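Local structure of ABC transporter (Caldanaerobius, 4G68) at residues E58-W63 / V70-S75; A81-I86 / Q100-G105; P133-N138 / L357-Y362; R221-L224 / S229-N232; E262-F267 / A273-G278. The protein probably serves as the extracellular solute-binding component of an ABC transporter that takes up sugars released from xylan. All coordinates share one frame; numbering follows the deposited sequence.

Interaction 1: E58-W63 / V70-S75; sequences EIIDQW and VQIVES
W63, I60 and I72 form a buried, mainly apolar contact that packs helix 52-66 onto strand 71-76 of the sheet. The helix segment runs nearly antiparallel to the strand segment, with their axes at 160° and 8.2 Å apart. W63 carries one end of the contact. Its CG lies anti to the backbone N (chi1 169°), which swings the indole out over the strand. The I72 side chain crosses the indole at about a right angle. I72 CD1 lies over one face, 3.4 Å from the centroid of the W63 five-membered ring, a CH-pi contact. The fit is tight, with I72 CD1 3.2 Å from W63 CD1. The indole N-H is also used. W63 NE1 donates to V70 O at 2.8 Å, in a bent bond of 140°. So one ring is fixed both over its face and through its nitrogen. Y341 of helix 332-353 also meets the W63 ring. One turn earlier in the helix, I60 CG2 rests 3.7 Å from I72 O. At the far end I60 crosses E74 at a slant, with I60 CG1 4.2 Å from E74 OE2. E74 OE1 is hydrogen-bonded to N45 ND2. The two elements belong to the beta-alpha-beta unit of strand 40-45, helix 52-66 and strand 71-76. Its two strands pair in parallel, as in the alpha/beta lobes of solute-binding proteins.

Interaction 2: A81-I86 / Q100-G105; sequences AYKTKI and QTWAGG
Y82 and K83, neighbours on one helix, both touch W102 of the strand; Y82 also reaches Q100. Y82 CG is anti to the backbone N (chi1 178°), which points the ring at the strand. Its hydroxyl OH donates to the backbone Q100 O at 2.7 Å. That oxygen lies at the edge of the Y82 ring, close to its plane. I86 CB covers part of one face of the same ring. Y82 CD2 is 4.3 Å from W102 CH2, with the rings meeting obliquely. K83 lies across the outer end of the indole at about a right angle. Its CG is 3.8 Å from W102 CZ3, and its CE is 3.9 Å from W102 CH2. The ammonium is too far from the ring for more than a weak cation-pi attraction; K83 NZ instead makes a salt bridge with D80. A phenylalanine in place of Y82 would probably leave Q100 O without this side-chain donor and lose the polar tie between helix and strand. The helix segment crosses the strand segment at 101°. Y82 and I86 also lean on W44 and F99, so helix 79-91 packs over strand 98-102 and its parallel neighbour 40-45.

Interaction 3: P133-N138 / L357-Y362; sequences PGSFDN and LPAWKY
S135 meets A359 where a type I beta turn, G134 to D137, comes up against the chain leaving strand 357-358. This is a small buried contact between a turn of the solute-binding fold and the end of a strand paired with 144-160. The tight part is a single pair of residues. Their CA atoms are 6.4 Å apart. S135 OG is 4.0 Å from A359 CB and also comes close to the A359 carbonyl. The rest is looser. The turn itself is closed by a weak bond from D137 N to G134 O, at 3.4 Å. G134 takes a positive phi of 75°, which suits glycine. P133, G134 and D137 lie on the solvent side, and their side of the turn adds almost nothing to the contact. On the other segment K361 is exposed as well, though K361 NZ is hydrogen-bonded to D129 O. The buried side is better tied down. A359 makes backbone hydrogen bonds with L132 and F150, and W360 NE1 bonds to P149 O. These bonds draw the chain before the turn, strand 144-160 and the 357-362 segment together. The S135 hydroxyl shows how the close pair is resolved. With OG anti to the carbonyl carbon (chi1 -76°), the hydroxyl sits on the backbone N side and is hydrogen-bonded to L132 O, while A359 O, 3.2 Å from S135 OG, is a close neighbour and not a hydrogen-bond partner.

Interaction 4: R221-L224 / S229-N232; sequences RDAL and SFDN
A223 and S229 come within 5.6 Å of each other, CA to CA, where the chain, after leaving the end of helix 217-224, passes close to its last turn again. The side chain that fills the bend is F230. Its CG is anti to the carbonyl carbon (chi1 -74°), which lets the ring reach back to the last turn of the helix. A223 CB lies over one face of that ring, 4.1 Å from the F230 centroid, in a CH-pi contact. It is displaced from the middle toward F230 CE1. L224 approaches differently. Its CD2 comes in at the ring edge, 4.1 Å from F230 CE1, and the two side chains cross at about a right angle. The A223 carbonyl closes on another part of the ring, with A223 O 3.3 Å from F230 CZ. The 229-232 segment is a chain of small turn motifs leading into helix 233-248. S229 OG accepts from D231 N at 3.0 Å, which makes an ST turn. D231 is the centre of an inverse gamma turn, closed by a weak bond from N232 N to F230 O. N232 is the N-cap of the next helix, and its OD1 takes the N-H of A234. Helix 418-429 packs against the same bend: M425 and I429 touch the F230 side chain, and Q426 OE1 accepts from F230 N.

Interaction 5: E262-F267 / A273-G278; sequences EATAEF and AMYFGG
F267 and Y275 are the heart of a buried helix-loop-strand unit, in which helix 260-268 packs on strand 274-278. Y275 CB sits over the centre of the F267 ring, 4.1 Å from its centroid and only 6° off the ring normal. The edge of that ring meets the A273 carbonyl, with F267 CE1 3.6 Å from A273 O. The Y275 ring in turn leans back against the helix. A263 CB meets its edge, 4.2 Å from Y275 CE1. T264 CG2 comes in obliquely at the phenol end. An alanine in place of F267 would probably open a gap under Y275 CB and leave that side chain less firmly placed. The first torsions set up this interleaving. Both F267 and Y275 hold CG anti to the backbone N, at -165° and -176°, and each ring extends toward the other segment. The segment axes are 9.3 Å apart, which leaves room for this layer of rings. Further out, F285 of helix 283-286 meets both rings edge-to-face. Strand 274-278 is held in the sheet by antiparallel pairing with strand 144-160. The polar tips also have partners. T264 OG1 is turned to D261 O, which leaves the methyl facing the tyrosine. The Y275 hydroxyl is hydrogen-bonded to D281 OD2, while T264 CG2 packs 3.2 Å from Y275 OH.

Interactions 1, 2, 3 and 5 all reach one mixed sheet; interaction 4 lies away from it, among helices. Interactions 1 and 2 follow each other along the chain, with centres 20 Å apart. They touch where S75 OG lies 2.9 Å from K85 NZ. Interaction 3 joins distant parts of the sequence, and interactions 4 and 5 are nested inside the loop it closes. It touches interaction 2, with A103 CB 3.7 Å from N138 CB. Interactions 1 and 4 are farthest apart, with centres 43 Å apart on opposite sides of the chain's centre. Strand 144-160 pairs with strands 274-278 and 357-358 and so ties interactions 3 and 5 into the sheet, consistent with a two-lobed solute-binding protein.

Interaction 1: E58-W63 / V70-S75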
# COMPACT_ATOMS: atom_id res chain seq x y z
N GLU C 58 -22.57 0.13 4.19
CA GLU C 58 -23.57 1.01 3.61
C GLU C 58 -23.65 0.80 2.09
O GLU C 58 -24.73 0.65 1.55
CB GLU C 58 -23.25 2.48 3.93
CG GLU C 58 -23.34 2.82 5.42
CD GLU C 58 -23.02 4.28 5.75
OE1 GLU C 58 -22.44 5.01 4.90
OE2 GLU C 58 -23.36 4.72 6.86
N ILE C 59 -22.50 0.82 1.43
CA ILE C 59 -22.41 0.52 0.02
C ILE C 59 -23.09 -0.81 -0.31
O ILE C 59 -23.92 -0.85 -1.22
CB ILE C 59 -20.94 0.46 -0.48
CG1 ILE C 59 -20.29 1.84 -0.41
CG2 ILE C 59 -20.93 -0.02 -1.93
CD1 ILE C 59 -18.78 1.80 -0.53
N ILE C 60 -22.74 -1.88 0.40
CA ILE C 60 -23.42 -3.18 0.26
C ILE C 60 -24.93 -3.01 0.43
O ILE C 60 -25.71 -3.50 -0.40
CB ILE C 60 -22.95 -4.25 1.29
CG1 ILE C 60 -21.42 -4.47 1.37
CG2 ILE C 60 -23.71 -5.56 1.13
CD1 ILE C 60 -20.67 -4.77 0.11
N ASP C 61 -25.34 -2.32 1.50
CA ASP C 61 -26.79 -2.15 1.78
C ASP C 61 -27.52 -1.47 0.60
O ASP C 61 -28.61 -1.92 0.18
CB ASP C 61 -27.03 -1.43 3.12
CG ASP C 61 -26.54 -2.22 4.33
OD1 ASP C 61 -26.11 -3.41 4.20
OD2 ASP C 61 -26.58 -1.64 5.42
N GLN C 62 -26.92 -0.41 0.04
CA GLN C 62 -27.56 0.24 -1.08
C GLN C 62 -27.67 -0.71 -2.29
O GLN C 62 -28.67 -0.70 -3.01
CB GLN C 62 -26.87 1.53 -1.47
CG GLN C 62 -27.75 2.32 -2.44
CD GLN C 62 -27.14 3.61 -2.93
OE1 GLN C 62 -26.72 4.48 -2.13
NE2 GLN C 62 -27.10 3.76 -4.27
N TRP C 63 -26.64 -1.53 -2.51
CA TRP C 63 -26.74 -2.53 -3.56
C TRP C 63 -27.85 -3.51 -3.29
O TRP C 63 -28.58 -3.90 -4.21
CB TRP C 63 -25.42 -3.27 -3.80
CG TRP C 63 -25.60 -4.48 -4.71
CD1 TRP C 63 -26.09 -5.75 -4.36
CD2 TRP C 63 -25.31 -4.57 -6.16
NE1 TRP C 63 -26.13 -6.58 -5.46
CE2 TRP C 63 -25.67 -5.94 -6.57
CE3 TRP C 63 -24.81 -3.69 -7.11
CZ2 TRP C 63 -25.53 -6.38 -7.88
CZ3 TRP C 63 -24.65 -4.15 -8.43
CH2 TRP C 63 -25.00 -5.46 -8.80
N VAL C 70 -30.41 -10.15 -6.55
CA VAL C 70 -28.99 -10.41 -6.41
C VAL C 70 -28.48 -9.74 -5.12
O VAL C 70 -28.13 -8.55 -5.11
CB VAL C 70 -28.21 -9.91 -7.63
CG1 VAL C 70 -26.77 -10.39 -7.58
CG2 VAL C 70 -28.89 -10.36 -8.92
N GLN C 71 -28.48 -10.49 -4.02
CA GLN C 71 -27.95 -9.96 -2.76
C GLN C 71 -26.44 -10.20 -2.66
O GLN C 71 -25.91 -11.13 -3.27
CB GLN C 71 -28.69 -10.60 -1.59
CG GLN C 71 -30.19 -10.33 -1.63
CD GLN C 71 -30.52 -8.87 -1.37
OE1 GLN C 71 -30.92 -8.13 -2.29
NE2 GLN C 71 -30.34 -8.43 -0.14
N ILE C 72 -25.76 -9.33 -1.93
CA ILE C 72 -24.36 -9.55 -1.55
C ILE C 72 -24.26 -9.70 -0.04
O ILE C 72 -24.94 -8.98 0.71
CB ILE C 72 -23.49 -8.34 -1.98
CG1 ILE C 72 -23.60 -8.09 -3.50
CG2 ILE C 72 -22.04 -8.48 -1.50
CD1 ILE C 72 -23.05 -6.75 -3.97
N VAL C 73 -23.40 -10.63 0.39
CA VAL C 73 -23.07 -10.79 1.80
C VAL C 73 -21.55 -10.71 1.86
O VAL C 73 -20.87 -11.29 1.02
CB VAL C 73 -23.59 -12.14 2.37
CG1 VAL C 73 -23.03 -12.42 3.76
CG2 VAL C 73 -25.13 -12.19 2.35
N GLU C 74 -21.02 -9.96 2.82
CA GLU C 74 -19.57 -9.79 2.91
C GLU C 74 -18.99 -10.52 4.10
O GLU C 74 -19.68 -10.79 5.08
CB GLU C 74 -19.20 -8.28 2.94
CG GLU C 74 -19.74 -7.53 4.16
CD GLU C 74 -19.09 -6.17 4.39
OE1 GLU C 74 -17.95 -5.93 3.93
OE2 GLU C 74 -19.74 -5.34 5.08
N SER C 75 -17.71 -10.85 4.03
CA SER C 75 -16.97 -11.24 5.21
C SER C 75 -15.66 -10.41 5.25
O SER C 75 -14.89 -10.37 4.28
CB SER C 75 -16.77 -12.77 5.26
OG SER C 75 -15.66 -13.15 6.08

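Interaction 2: A81-I86 / Q100-G105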
# COMPACT_ATOMS: atom_id res chain seq x y z
N ALA C 81 -4.17 -11.14 7.98
CA ALA C 81 -4.95 -12.39 8.09
C ALA C 81 -5.72 -12.68 6.78
O ALA C 81 -6.00 -13.85 6.44
CB ALA C 81 -5.91 -12.30 9.29
N TYR C 82 -6.06 -11.61 6.05
CA TYR C 82 -6.83 -11.75 4.82
C TYR C 82 -5.93 -12.39 3.73
O TYR C 82 -6.36 -13.24 2.93
CB TYR C 82 -7.33 -10.36 4.39
CG TYR C 82 -8.08 -10.39 3.09
CD1 TYR C 82 -9.45 -10.70 3.06
CD2 TYR C 82 -7.44 -10.11 1.88
CE1 TYR C 82 -10.14 -10.73 1.87
CE2 TYR C 82 -8.12 -10.17 0.66
CZ TYR C 82 -9.47 -10.48 0.67
OH TYR C 82 -10.15 -10.52 -0.52
N LYS C 83 -4.67 -11.97 3.68
CA LYS C 83 -3.69 -12.60 2.80
C LYS C 83 -3.73 -14.13 2.92
O LYS C 83 -3.86 -14.87 1.91
CB LYS C 83 -2.31 -12.08 3.16
CG LYS C 83 -2.18 -10.60 2.80
CD LYS C 83 -0.76 -10.12 3.01
CE LYS C 83 -0.72 -8.64 2.69
NZ LYS C 83 0.05 -7.97 3.76
N THR C 84 -3.61 -14.59 4.17
CA THR C 84 -3.66 -16.02 4.48
C THR C 84 -4.94 -16.66 4.00
O THR C 84 -4.90 -17.69 3.31
CB THR C 84 -3.45 -16.23 5.98
OG1 THR C 84 -2.18 -15.68 6.33
CG2 THR C 84 -3.48 -17.74 6.37
N LYS C 85 -6.06 -16.02 4.34
CA LYS C 85 -7.40 -16.52 4.05
C LYS C 85 -7.75 -16.63 2.57
O LYS C 85 -8.30 -17.67 2.12
CB LYS C 85 -8.44 -15.59 4.70
CG LYS C 85 -9.86 -16.12 4.59
CD LYS C 85 -10.88 -15.22 5.28
CE LYS C 85 -12.29 -15.65 4.91
NZ LYS C 85 -13.34 -14.87 5.63
N ILE C 86 -7.46 -15.56 1.82
CA ILE C 86 -7.73 -15.55 0.36
C ILE C 86 -6.82 -16.53 -0.42
O ILE C 86 -7.27 -17.18 -1.35
CB ILE C 86 -7.76 -14.11 -0.26
CG1 ILE C 86 -8.43 -14.14 -1.63
CG2 ILE C 86 -6.35 -13.50 -0.40
CD1 ILE C 86 -9.88 -14.60 -1.56
N GLN C 100 -11.43 -8.84 -2.85
CA GLN C 100 -10.42 -7.79 -2.93
C GLN C 100 -9.05 -8.41 -3.14
O GLN C 100 -8.79 -9.49 -2.61
CB GLN C 100 -10.42 -6.98 -1.63
CG GLN C 100 -9.39 -5.84 -1.55
CD GLN C 100 -9.58 -4.94 -0.30
OE1 GLN C 100 -10.41 -5.23 0.54
NE2 GLN C 100 -8.77 -3.87 -0.17
N THR C 101 -8.19 -7.78 -3.93
CA THR C 101 -6.82 -8.32 -4.09
C THR C 101 -5.83 -7.17 -4.37
O THR C 101 -6.23 -5.98 -4.41
CB THR C 101 -6.77 -9.39 -5.19
OG1 THR C 101 -5.61 -10.22 -5.02
CG2 THR C 101 -6.77 -8.73 -6.57
N TRP C 102 -4.55 -7.56 -4.48
CA TRP C 102 -3.47 -6.70 -4.95
C TRP C 102 -3.10 -7.18 -6.31
O TRP C 102 -2.75 -8.34 -6.51
CB TRP C 102 -2.26 -6.72 -4.03
CG TRP C 102 -2.60 -6.14 -2.68
CD1 TRP C 102 -2.54 -4.82 -2.29
CD2 TRP C 102 -3.11 -6.87 -1.52
NE1 TRP C 102 -2.97 -4.67 -1.00
CE2 TRP C 102 -3.31 -5.87 -0.47
CE3 TRP C 102 -3.39 -8.20 -1.25
CZ2 TRP C 102 -3.78 -6.22 0.80
CZ3 TRP C 102 -3.83 -8.56 0.03
CH2 TRP C 102 -4.04 -7.59 1.03
N ALA C 103 -3.23 -6.29 -7.26
CA ALA C 103 -3.00 -6.64 -8.66
C ALA C 103 -1.51 -6.76 -8.91
O ALA C 103 -0.70 -6.24 -8.12
CB ALA C 103 -3.58 -5.57 -9.56
N GLY C 104 -1.17 -7.41 -10.02
CA GLY C 104 0.22 -7.67 -10.37
C GLY C 104 0.67 -9.01 -9.81
O GLY C 104 -0.09 -9.99 -9.84
N GLY C 105 1.93 -9.04 -9.37
CA GLY C 105 2.58 -10.24 -8.75
C GLY C 105 1.85 -11.07 -7.70
O GLY C 105 1.88 -12.31 -7.78

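Interaction 3: P133-N138 / L357-Y362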
# COMPACT_ATOMS: atom_id res chain seq x y z
N PRO C 133 -6.63 6.81 -16.68
CA PRO C 133 -5.85 6.14 -17.73
C PRO C 133 -4.84 5.20 -17.10
O PRO C 133 -4.33 5.50 -16.01
CB PRO C 133 -5.13 7.30 -18.46
CG PRO C 133 -5.85 8.53 -18.07
CD PRO C 133 -6.39 8.28 -16.68
N GLY C 134 -4.58 4.07 -17.76
CA GLY C 134 -3.60 3.10 -17.25
C GLY C 134 -4.06 2.24 -16.06
O GLY C 134 -3.25 1.45 -15.52
N SER C 135 -5.32 2.37 -15.64
CA SER C 135 -5.81 1.64 -14.46
C SER C 135 -5.72 0.10 -14.56
O SER C 135 -5.54 -0.61 -13.54
CB SER C 135 -7.27 2.04 -14.11
OG SER C 135 -7.32 3.31 -13.46
N PHE C 136 -5.86 -0.42 -15.79
CA PHE C 136 -5.97 -1.88 -16.03
C PHE C 136 -4.63 -2.59 -16.25
O PHE C 136 -4.57 -3.83 -16.31
CB PHE C 136 -6.96 -2.17 -17.20
CG PHE C 136 -8.41 -1.89 -16.84
CD1 PHE C 136 -9.19 -2.86 -16.21
CD2 PHE C 136 -9.00 -0.64 -17.12
CE1 PHE C 136 -10.54 -2.59 -15.85
CE2 PHE C 136 -10.34 -0.38 -16.77
CZ PHE C 136 -11.11 -1.36 -16.12
N ASP C 137 -3.55 -1.83 -16.39
CA ASP C 137 -2.22 -2.45 -16.62
C ASP C 137 -1.87 -3.58 -15.63
O ASP C 137 -1.44 -4.67 -16.04
CB ASP C 137 -1.10 -1.39 -16.60
CG ASP C 137 -1.33 -0.29 -17.63
OD1 ASP C 137 -2.29 -0.40 -18.43
OD2 ASP C 137 -0.54 0.69 -17.65
N ASN C 138 -2.03 -3.33 -14.32
CA ASN C 138 -1.63 -4.34 -13.34
C ASN C 138 -2.53 -5.58 -13.27
O ASN C 138 -2.02 -6.65 -12.95
CB ASN C 138 -1.43 -3.72 -11.96
CG ASN C 138 -0.10 -3.03 -11.85
OD1 ASN C 138 0.89 -3.57 -12.28
ND2 ASN C 138 -0.07 -1.84 -11.25
N LEU C 357 -6.18 6.00 -2.79
CA LEU C 357 -6.23 6.92 -3.92
C LEU C 357 -7.14 6.33 -5.02
O LEU C 357 -6.96 5.15 -5.39
CB LEU C 357 -4.82 7.15 -4.45
CG LEU C 357 -3.95 7.97 -3.50
CD1 LEU C 357 -2.48 7.68 -3.78
CD2 LEU C 357 -4.30 9.48 -3.58
N PRO C 358 -8.13 7.13 -5.53
CA PRO C 358 -9.16 6.55 -6.40
C PRO C 358 -8.60 6.09 -7.74
O PRO C 358 -7.72 6.78 -8.34
CB PRO C 358 -10.13 7.74 -6.62
CG PRO C 358 -9.31 8.99 -6.39
CD PRO C 358 -8.39 8.57 -5.25
N ALA C 359 -9.06 4.93 -8.21
CA ALA C 359 -8.74 4.50 -9.58
C ALA C 359 -9.79 4.93 -10.58
O ALA C 359 -9.50 5.03 -11.80
CB ALA C 359 -8.52 2.99 -9.71
N TRP C 360 -11.00 5.16 -10.08
CA TRP C 360 -12.11 5.56 -10.95
C TRP C 360 -12.14 7.05 -11.00
O TRP C 360 -11.65 7.70 -10.06
CB TRP C 360 -13.43 5.08 -10.40
CG TRP C 360 -13.59 3.59 -10.53
CD1 TRP C 360 -12.81 2.59 -9.94
CD2 TRP C 360 -14.57 2.88 -11.37
NE1 TRP C 360 -13.26 1.33 -10.30
CE2 TRP C 360 -14.29 1.44 -11.19
CE3 TRP C 360 -15.60 3.27 -12.25
CZ2 TRP C 360 -15.06 0.46 -11.82
CZ3 TRP C 360 -16.35 2.27 -12.88
CH2 TRP C 360 -16.10 0.90 -12.66
N LYS C 361 -12.70 7.60 -12.07
CA LYS C 361 -12.78 9.07 -12.20
C LYS C 361 -13.73 9.51 -11.11
O LYS C 361 -14.51 8.69 -10.61
CB LYS C 361 -13.28 9.52 -13.59
CG LYS C 361 -12.39 9.06 -14.73
CD LYS C 361 -13.08 9.19 -16.07
CE LYS C 361 -12.03 9.18 -17.17
NZ LYS C 361 -12.57 9.44 -18.54
N TYR C 362 -13.64 10.77 -10.70
CA TYR C 362 -14.27 11.21 -9.49
C TYR C 362 -14.88 12.61 -9.66
O TYR C 362 -14.99 13.36 -8.70
CB TYR C 362 -13.25 11.14 -8.33
CG TYR C 362 -11.92 11.77 -8.67
CD1 TYR C 362 -11.72 13.15 -8.53
CD2 TYR C 362 -10.84 10.98 -9.07
CE1 TYR C 362 -10.50 13.72 -8.80
CE2 TYR C 362 -9.60 11.55 -9.35
CZ TYR C 362 -9.44 12.93 -9.21
OH TYR C 362 -8.22 13.53 -9.49

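Interaction 4: R221-L224 / S229-N232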
# COMPACT_ATOMS: atom_id res chain seq x y z
N ARG C 221 13.17 -2.69 -10.88
CA ARG C 221 12.33 -3.50 -11.77
C ARG C 221 13.15 -4.72 -12.24
O ARG C 221 12.67 -5.84 -12.14
CB ARG C 221 11.80 -2.67 -12.93
CG ARG C 221 10.65 -1.72 -12.53
CD ARG C 221 9.95 -1.20 -13.81
NE ARG C 221 9.27 0.12 -13.84
CZ ARG C 221 8.01 0.36 -13.42
NH1 ARG C 221 7.25 -0.57 -12.82
NH2 ARG C 221 7.55 1.61 -13.55
N ASP C 222 14.39 -4.47 -12.65
CA ASP C 222 15.31 -5.48 -13.18
C ASP C 222 15.74 -6.52 -12.16
O ASP C 222 15.90 -7.69 -12.51
CB ASP C 222 16.56 -4.79 -13.79
CG ASP C 222 16.27 -4.15 -15.11
OD1 ASP C 222 15.17 -4.44 -15.65
OD2 ASP C 222 17.13 -3.40 -15.63
N ALA C 223 15.95 -6.11 -10.91
CA ALA C 223 16.28 -7.05 -9.88
C ALA C 223 15.07 -7.92 -9.60
O ALA C 223 15.21 -9.14 -9.42
CB ALA C 223 16.73 -6.34 -8.61
N LEU C 224 13.88 -7.31 -9.61
CA LEU C 224 12.66 -8.03 -9.26
C LEU C 224 12.24 -9.00 -10.38
O LEU C 224 11.58 -10.02 -10.10
CB LEU C 224 11.52 -7.08 -8.88
CG LEU C 224 11.71 -6.17 -7.67
CD1 LEU C 224 10.59 -5.15 -7.59
CD2 LEU C 224 11.78 -6.94 -6.37
N SER C 229 21.16 -8.70 -10.63
CA SER C 229 21.35 -9.30 -9.32
C SER C 229 20.92 -8.31 -8.22
O SER C 229 21.13 -7.09 -8.34
CB SER C 229 22.82 -9.68 -9.13
OG SER C 229 23.04 -10.11 -7.81
N PHE C 230 20.33 -8.84 -7.15
CA PHE C 230 20.07 -8.10 -5.89
C PHE C 230 21.35 -7.70 -5.13
O PHE C 230 21.36 -6.75 -4.32
CB PHE C 230 19.22 -8.95 -4.95
CG PHE C 230 17.78 -9.07 -5.36
CD1 PHE C 230 16.89 -8.03 -5.12
CD2 PHE C 230 17.32 -10.24 -5.96
CE1 PHE C 230 15.55 -8.17 -5.48
CE2 PHE C 230 15.99 -10.39 -6.34
CZ PHE C 230 15.10 -9.34 -6.10
N ASP C 231 22.41 -8.46 -5.35
CA ASP C 231 23.68 -8.16 -4.70
C ASP C 231 24.38 -7.07 -5.53
O ASP C 231 25.25 -7.34 -6.35
CB ASP C 231 24.55 -9.44 -4.59
CG ASP C 231 25.72 -9.28 -3.62
OD1 ASP C 231 25.83 -8.22 -2.96
OD2 ASP C 231 26.56 -10.21 -3.52
N ASN C 232 23.92 -5.83 -5.34
CA ASN C 232 24.39 -4.68 -6.08
C ASN C 232 24.55 -3.56 -5.05
O ASN C 232 23.78 -3.47 -4.10
CB ASN C 232 23.32 -4.33 -7.13
CG ASN C 232 23.59 -3.03 -7.86
OD1 ASN C 232 23.61 -1.93 -7.25
ND2 ASN C 232 23.77 -3.12 -9.18

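Interaction 5: E262-F267 / A273-G278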
# COMPACT_ATOMS: atom_id res chain seq x y z
N GLU C 262 -1.26 -0.66 15.41
CA GLU C 262 -0.71 -0.14 16.65
C GLU C 262 0.17 1.08 16.36
O GLU C 262 0.23 2.02 17.14
CB GLU C 262 0.07 -1.22 17.39
CG GLU C 262 -0.89 -2.34 17.86
CD GLU C 262 -0.28 -3.38 18.79
OE1 GLU C 262 0.64 -4.11 18.40
OE2 GLU C 262 -0.79 -3.50 19.91
N ALA C 263 0.85 1.06 15.22
CA ALA C 263 1.69 2.20 14.85
C ALA C 263 0.88 3.45 14.46
O ALA C 263 1.18 4.54 14.92
CB ALA C 263 2.65 1.80 13.74
N THR C 264 -0.14 3.28 13.60
CA THR C 264 -1.06 4.37 13.25
C THR C 264 -1.79 4.94 14.53
O THR C 264 -2.05 6.15 14.65
CB THR C 264 -2.08 3.94 12.13
OG1 THR C 264 -2.84 2.81 12.59
CG2 THR C 264 -1.33 3.51 10.87
N ALA C 265 -2.10 4.09 15.49
CA ALA C 265 -2.67 4.60 16.75
C ALA C 265 -1.63 5.45 17.54
O ALA C 265 -1.98 6.54 18.03
CB ALA C 265 -3.20 3.43 17.59
N GLU C 266 -0.38 4.99 17.59
CA GLU C 266 0.74 5.80 18.09
C GLU C 266 0.74 7.20 17.48
O GLU C 266 0.63 8.22 18.19
CB GLU C 266 2.05 5.15 17.72
CG GLU C 266 2.82 4.67 18.93
CD GLU C 266 4.21 4.16 18.59
OE1 GLU C 266 4.73 4.28 17.48
OE2 GLU C 266 4.81 3.58 19.49
N PHE C 267 0.86 7.23 16.16
CA PHE C 267 0.96 8.47 15.42
C PHE C 267 -0.25 9.34 15.54
O PHE C 267 -0.09 10.56 15.59
CB PHE C 267 1.18 8.23 13.95
CG PHE C 267 1.64 9.46 13.19
CD1 PHE C 267 2.81 10.12 13.54
CD2 PHE C 267 0.91 9.93 12.11
CE1 PHE C 267 3.24 11.23 12.82
CE2 PHE C 267 1.35 11.01 11.36
CZ PHE C 267 2.50 11.68 11.73
N ALA C 273 6.92 12.01 15.87
CA ALA C 273 7.16 13.10 14.84
C ALA C 273 6.66 12.73 13.44
O ALA C 273 5.96 13.57 12.81
CB ALA C 273 8.65 13.43 14.73
N MET C 274 7.05 11.51 12.97
CA MET C 274 6.86 10.99 11.61
C MET C 274 6.34 9.55 11.52
O MET C 274 6.28 8.82 12.51
CB MET C 274 8.15 11.13 10.72
CG MET C 274 8.91 12.47 10.81
SD MET C 274 10.54 12.57 10.02
CE MET C 274 10.13 12.92 8.32
N TYR C 275 5.77 9.24 10.33
CA TYR C 275 5.33 7.88 9.93
C TYR C 275 5.58 7.82 8.47
O TYR C 275 5.31 8.81 7.74
CB TYR C 275 3.88 7.81 10.03
CG TYR C 275 3.24 6.52 9.76
CD1 TYR C 275 2.90 5.65 10.82
CD2 TYR C 275 2.81 6.18 8.45
CE1 TYR C 275 2.26 4.45 10.57
CE2 TYR C 275 2.16 4.97 8.22
CZ TYR C 275 1.88 4.11 9.27
OH TYR C 275 1.25 2.89 9.01
N PHE C 276 6.02 6.65 8.02
CA PHE C 276 6.15 6.49 6.61
C PHE C 276 5.43 5.26 6.08
O PHE C 276 5.56 4.17 6.58
CB PHE C 276 7.63 6.47 6.22
CG PHE C 276 7.84 6.20 4.78
CD1 PHE C 276 7.71 7.22 3.86
CD2 PHE C 276 8.13 4.91 4.34
CE1 PHE C 276 7.84 6.99 2.51
CE2 PHE C 276 8.24 4.66 2.98
CZ PHE C 276 8.12 5.69 2.08
N GLY C 277 4.63 5.44 5.05
CA GLY C 277 4.01 4.25 4.58
C GLY C 277 3.15 4.53 3.41
O GLY C 277 3.46 5.42 2.59
N GLY C 278 2.11 3.73 3.32
CA GLY C 278 1.14 3.89 2.25
C GLY C 278 0.22 5.08 2.47
O GLY C 278 -0.10 5.48 3.63